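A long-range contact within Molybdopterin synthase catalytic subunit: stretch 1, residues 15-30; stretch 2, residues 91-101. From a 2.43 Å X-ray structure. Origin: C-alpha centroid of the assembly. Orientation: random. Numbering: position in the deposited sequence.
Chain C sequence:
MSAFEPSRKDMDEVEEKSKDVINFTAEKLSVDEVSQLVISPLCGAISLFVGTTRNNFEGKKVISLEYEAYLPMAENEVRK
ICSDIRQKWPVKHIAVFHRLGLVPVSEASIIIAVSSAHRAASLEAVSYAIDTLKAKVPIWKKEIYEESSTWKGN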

# COMPACT_ATOMS: atom_id res chain seq x y z
N GLU C 15 26.47 -6.06 1.08
CA GLU C 15 26.16 -4.82 0.32
C GLU C 15 25.22 -5.09 -0.87
O GLU C 15 25.69 -5.44 -1.96
CB GLU C 15 27.47 -4.17 -0.16
CG GLU C 15 27.29 -2.88 -0.94
CD GLU C 15 26.38 -1.90 -0.23
OE1 GLU C 15 26.66 -1.59 0.96
OE2 GLU C 15 25.38 -1.47 -0.85
N GLU C 16 23.91 -4.94 -0.65
CA GLU C 16 22.85 -5.01 -1.72
C GLU C 16 22.59 -3.62 -2.31
O GLU C 16 22.24 -2.70 -1.56
CB GLU C 16 21.56 -5.54 -1.11
CG GLU C 16 20.40 -5.80 -2.04
CD GLU C 16 19.12 -6.11 -1.27
OE1 GLU C 16 19.06 -5.87 -0.06
OE2 GLU C 16 18.15 -6.60 -1.88
N LYS C 17 22.78 -3.44 -3.61
CA LYS C 17 22.56 -2.13 -4.24
C LYS C 17 21.05 -1.82 -4.16
O LYS C 17 20.21 -2.70 -4.35
CB LYS C 17 23.06 -2.08 -5.71
N SER C 18 20.74 -0.56 -3.84
CA SER C 18 19.39 -0.02 -4.00
C SER C 18 19.00 0.04 -5.45
O SER C 18 19.81 0.48 -6.27
CB SER C 18 19.33 1.38 -3.44
OG SER C 18 19.26 1.27 -2.05
N LYS C 19 17.75 -0.29 -5.75
CA LYS C 19 17.25 -0.36 -7.13
C LYS C 19 16.02 0.51 -7.30
O LYS C 19 15.17 0.57 -6.39
CB LYS C 19 16.84 -1.76 -7.53
CG LYS C 19 17.87 -2.82 -7.26
CD LYS C 19 17.41 -4.22 -7.69
CE LYS C 19 16.50 -4.86 -6.63
NZ LYS C 19 15.74 -6.04 -7.10
N ASP C 20 15.97 1.20 -8.45
CA ASP C 20 14.81 1.89 -8.95
C ASP C 20 14.45 1.12 -10.24
O ASP C 20 15.13 1.26 -11.20
CB ASP C 20 15.15 3.33 -9.30
CG ASP C 20 15.38 4.23 -8.08
OD1 ASP C 20 14.79 4.03 -7.00
OD2 ASP C 20 16.12 5.21 -8.19
N VAL C 21 13.39 0.32 -10.25
CA VAL C 21 13.01 -0.49 -11.41
C VAL C 21 11.76 0.15 -12.02
O VAL C 21 10.70 0.21 -11.40
CB VAL C 21 12.65 -1.92 -10.96
CG1 VAL C 21 12.29 -2.81 -12.14
CG2 VAL C 21 13.81 -2.52 -10.15
N ILE C 22 11.91 0.64 -13.24
CA ILE C 22 10.91 1.42 -13.91
C ILE C 22 10.63 0.80 -15.26
O ILE C 22 11.54 0.64 -16.08
CB ILE C 22 11.41 2.85 -14.14
CG1 ILE C 22 11.79 3.45 -12.79
CG2 ILE C 22 10.31 3.69 -14.82
CD1 ILE C 22 12.43 4.80 -12.86
N ASN C 23 9.37 0.53 -15.52
CA ASN C 23 8.98 -0.10 -16.72
C ASN C 23 7.63 0.34 -17.22
O ASN C 23 6.62 0.22 -16.52
CB ASN C 23 8.94 -1.59 -16.51
CG ASN C 23 8.79 -2.35 -17.80
OD1 ASN C 23 8.88 -1.78 -18.85
ND2 ASN C 23 8.56 -3.64 -17.71
N PHE C 24 7.63 0.84 -18.46
CA PHE C 24 6.42 1.03 -19.24
C PHE C 24 6.26 -0.07 -20.26
O PHE C 24 7.24 -0.47 -20.90
CB PHE C 24 6.49 2.38 -19.90
CG PHE C 24 6.37 3.50 -18.92
CD1 PHE C 24 7.46 3.87 -18.16
CD2 PHE C 24 5.16 4.14 -18.72
CE1 PHE C 24 7.37 4.91 -17.25
CE2 PHE C 24 5.04 5.18 -17.82
CZ PHE C 24 6.14 5.56 -17.07
N THR C 25 5.06 -0.62 -20.41
CA THR C 25 4.93 -1.90 -21.13
C THR C 25 3.50 -2.17 -21.55
O THR C 25 2.57 -1.69 -20.91
CB THR C 25 5.44 -3.03 -20.26
OG1 THR C 25 5.27 -4.26 -20.93
CG2 THR C 25 4.65 -3.13 -18.95
N ALA C 26 3.32 -2.89 -22.65
CA ALA C 26 1.99 -3.31 -23.13
C ALA C 26 1.57 -4.63 -22.48
O ALA C 26 0.42 -4.97 -22.42
CB ALA C 26 1.97 -3.42 -24.65
N GLU C 27 2.51 -5.34 -21.91
CA GLU C 27 2.24 -6.52 -21.11
C GLU C 27 1.27 -6.33 -19.90
O GLU C 27 1.21 -5.27 -19.30
CB GLU C 27 3.58 -7.03 -20.56
CG GLU C 27 4.64 -7.35 -21.61
CD GLU C 27 4.29 -8.57 -22.44
OE1 GLU C 27 4.61 -9.67 -21.93
OE2 GLU C 27 3.72 -8.42 -23.56
N LYS C 28 0.51 -7.37 -19.58
CA LYS C 28 -0.27 -7.44 -18.37
C LYS C 28 0.71 -7.42 -17.17
O LYS C 28 1.76 -8.07 -17.20
CB LYS C 28 -1.17 -8.68 -18.38
N LEU C 29 0.39 -6.64 -16.14
CA LEU C 29 1.26 -6.45 -14.99
C LEU C 29 0.98 -7.51 -13.95
O LEU C 29 -0.16 -7.89 -13.74
CB LEU C 29 1.04 -5.07 -14.39
CG LEU C 29 1.19 -3.90 -15.34
CD1 LEU C 29 1.05 -2.63 -14.55
CD2 LEU C 29 2.53 -3.98 -16.04
N SER C 30 2.02 -7.97 -13.28
CA SER C 30 1.89 -8.99 -12.26
C SER C 30 2.28 -8.41 -10.87
O SER C 30 3.42 -7.96 -10.66
CB SER C 30 2.79 -10.16 -12.65
OG SER C 30 3.22 -10.86 -11.52
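Stretch 2 (91-101) VKHIAVFHRLG

Stretch 2 runs alongside stretch 1 as a neighbouring parallel strand of one sheet, although touching residues are at least 68 positions apart in sequence. Both backbones are extended: strand 20-25 and the strand ending at Arg 99 point the same way, their axes 3° apart and 4.7 Å at closest approach. The chain turns a corner at Lys 92 before entering this pairing. The register is uninterrupted from Asp 20 beside Ile 94 to Thr 25 beside Arg 99, with CA-CA distances from 4.6 Å (Val 21 to Ala 95) to 5.0 Å (Thr 25 to Arg 99).

Backbone hydrogen bonds follow the parallel pattern, in which alternate residues of stretch 1 use both N and O. Ile 94 N donates to Lys 19 O (3.0 Å), Val 21 N to Ile 94 O (2.8 Å), Val 96 N to Val 21 O (2.8 Å), Asn 23 N to Val 96 O (3.0 Å), His 98 N to Asn 23 O (2.9 Å), Thr 25 N to His 98 O (3.1 Å) and Leu 100 N to Thr 25 O (2.8 Å). CA-H...O contacts fill in between, such as Ala 95 CA to Val 21 O at 3.2 Å.

Polar side chains extend the contact ahead of the strand pairing. Lys 92 NZ donates to Glu 16 O (2.7 Å), and His 93 bonds through both ring nitrogens: NE2 donates to Glu 16 OE2 (3.0 Å), while ND1 accepts from Lys 19 N (3.2 Å). Lys 19 CE lies over one face of the His 93 ring, 3.5 Å from its centroid. Ser 18 OG adds a weak bond to Lys 92 O (3.2 Å).

Side chains alternate between the two faces. On the face of Val 21, Asn 23 and Thr 25, the Phe 97 ring carries Asn 23 CB over one face, with Val 21 CG1 3.8 Å from Phe 97 CE1. Leu 29, beyond the strand, folds back to place CD2 4.2 Å from Phe 97 CB, and the Arg 99 guanidinium has Lys 28 CA over one face, 3.9 Å from Arg 99 NH1. On the other face, the Phe 24 and His 98 rings are nearly parallel (10°) but slid apart, so they barely overlap; Phe 24 CE2 instead meets His 98 CB at 3.7 Å. Past the strand, Leu 100 CD1 reaches Phe 24 CB at 4.2 Å.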

# COMPACT_ATOMS: atom_id res chain seq x y z
N VAL C 91 14.03 4.32 2.11
CA VAL C 91 13.54 3.17 1.36
C VAL C 91 14.70 2.39 0.75
O VAL C 91 15.75 2.95 0.49
CB VAL C 91 12.51 3.59 0.26
CG1 VAL C 91 11.37 4.38 0.88
CG2 VAL C 91 13.17 4.38 -0.89
N LYS C 92 14.48 1.12 0.44
CA LYS C 92 15.50 0.34 -0.21
C LYS C 92 15.30 0.33 -1.72
O LYS C 92 16.05 1.00 -2.41
CB LYS C 92 15.53 -1.07 0.36
CG LYS C 92 16.68 -1.91 -0.15
CD LYS C 92 18.01 -1.19 0.11
CE LYS C 92 19.20 -2.09 -0.11
NZ LYS C 92 20.45 -1.28 -0.06
N HIS C 93 14.28 -0.40 -2.19
CA HIS C 93 13.91 -0.56 -3.59
C HIS C 93 12.51 0.10 -3.93
O HIS C 93 11.56 0.05 -3.14
CB HIS C 93 13.78 -2.06 -3.97
CG HIS C 93 14.97 -2.90 -3.63
ND1 HIS C 93 16.25 -2.57 -4.00
CD2 HIS C 93 15.06 -4.08 -2.96
CE1 HIS C 93 17.08 -3.49 -3.54
NE2 HIS C 93 16.37 -4.42 -2.92
N ILE C 94 12.40 0.63 -5.14
CA ILE C 94 11.17 1.22 -5.69
C ILE C 94 10.97 0.56 -7.08
O ILE C 94 11.95 0.39 -7.89
CB ILE C 94 11.36 2.73 -5.85
CG1 ILE C 94 11.90 3.38 -4.57
CG2 ILE C 94 10.14 3.36 -6.42
CD1 ILE C 94 12.26 4.85 -4.71
N ALA C 95 9.77 0.05 -7.31
CA ALA C 95 9.40 -0.48 -8.59
C ALA C 95 8.19 0.30 -9.03
O ALA C 95 7.30 0.53 -8.22
CB ALA C 95 9.06 -1.94 -8.47
N VAL C 96 8.19 0.77 -10.28
CA VAL C 96 7.02 1.45 -10.88
C VAL C 96 6.74 0.89 -12.26
O VAL C 96 7.54 1.06 -13.16
CB VAL C 96 7.19 2.95 -11.04
CG1 VAL C 96 5.94 3.53 -11.72
CG2 VAL C 96 7.51 3.61 -9.69
N PHE C 97 5.60 0.22 -12.39
CA PHE C 97 5.25 -0.48 -13.60
C PHE C 97 4.00 0.12 -14.11
O PHE C 97 2.99 0.12 -13.40
CB PHE C 97 5.07 -1.95 -13.33
CG PHE C 97 6.34 -2.72 -13.37
CD1 PHE C 97 7.33 -2.46 -12.47
CD2 PHE C 97 6.56 -3.67 -14.33
CE1 PHE C 97 8.54 -3.15 -12.50
CE2 PHE C 97 7.77 -4.37 -14.38
CZ PHE C 97 8.78 -4.11 -13.45
N HIS C 98 4.04 0.69 -15.31
CA HIS C 98 2.82 1.26 -15.89
C HIS C 98 2.50 0.60 -17.22
O HIS C 98 3.37 0.42 -18.06
CB HIS C 98 2.95 2.77 -16.02
CG HIS C 98 1.64 3.50 -16.09
ND1 HIS C 98 0.64 3.16 -16.99
CD2 HIS C 98 1.17 4.57 -15.40
CE1 HIS C 98 -0.37 4.00 -16.87
NE2 HIS C 98 -0.08 4.86 -15.91
N ARG C 99 1.26 0.18 -17.39
CA ARG C 99 0.84 -0.49 -18.62
C ARG C 99 0.32 0.50 -19.62
O ARG C 99 -0.31 1.49 -19.26
CB ARG C 99 -0.23 -1.51 -18.33
CG ARG C 99 -0.61 -2.35 -19.53
CD ARG C 99 -1.43 -3.51 -19.05
NE ARG C 99 -2.18 -4.05 -20.15
CZ ARG C 99 -3.16 -4.93 -20.04
NH1 ARG C 99 -3.53 -5.41 -18.86
NH2 ARG C 99 -3.79 -5.34 -21.13
N LEU C 100 0.61 0.26 -20.90
CA LEU C 100 0.21 1.20 -21.94
C LEU C 100 -0.72 0.55 -22.96
O LEU C 100 -0.73 -0.65 -23.08
CB LEU C 100 1.46 1.80 -22.58
CG LEU C 100 2.25 2.78 -21.73
CD1 LEU C 100 3.35 3.47 -22.53
CD2 LEU C 100 1.34 3.85 -21.11
N GLY C 101 -1.48 1.36 -23.70
CA GLY C 101 -2.55 0.87 -24.56
C GLY C 101 -3.75 0.41 -23.74
O GLY C 101 -4.12 1.07 -22.78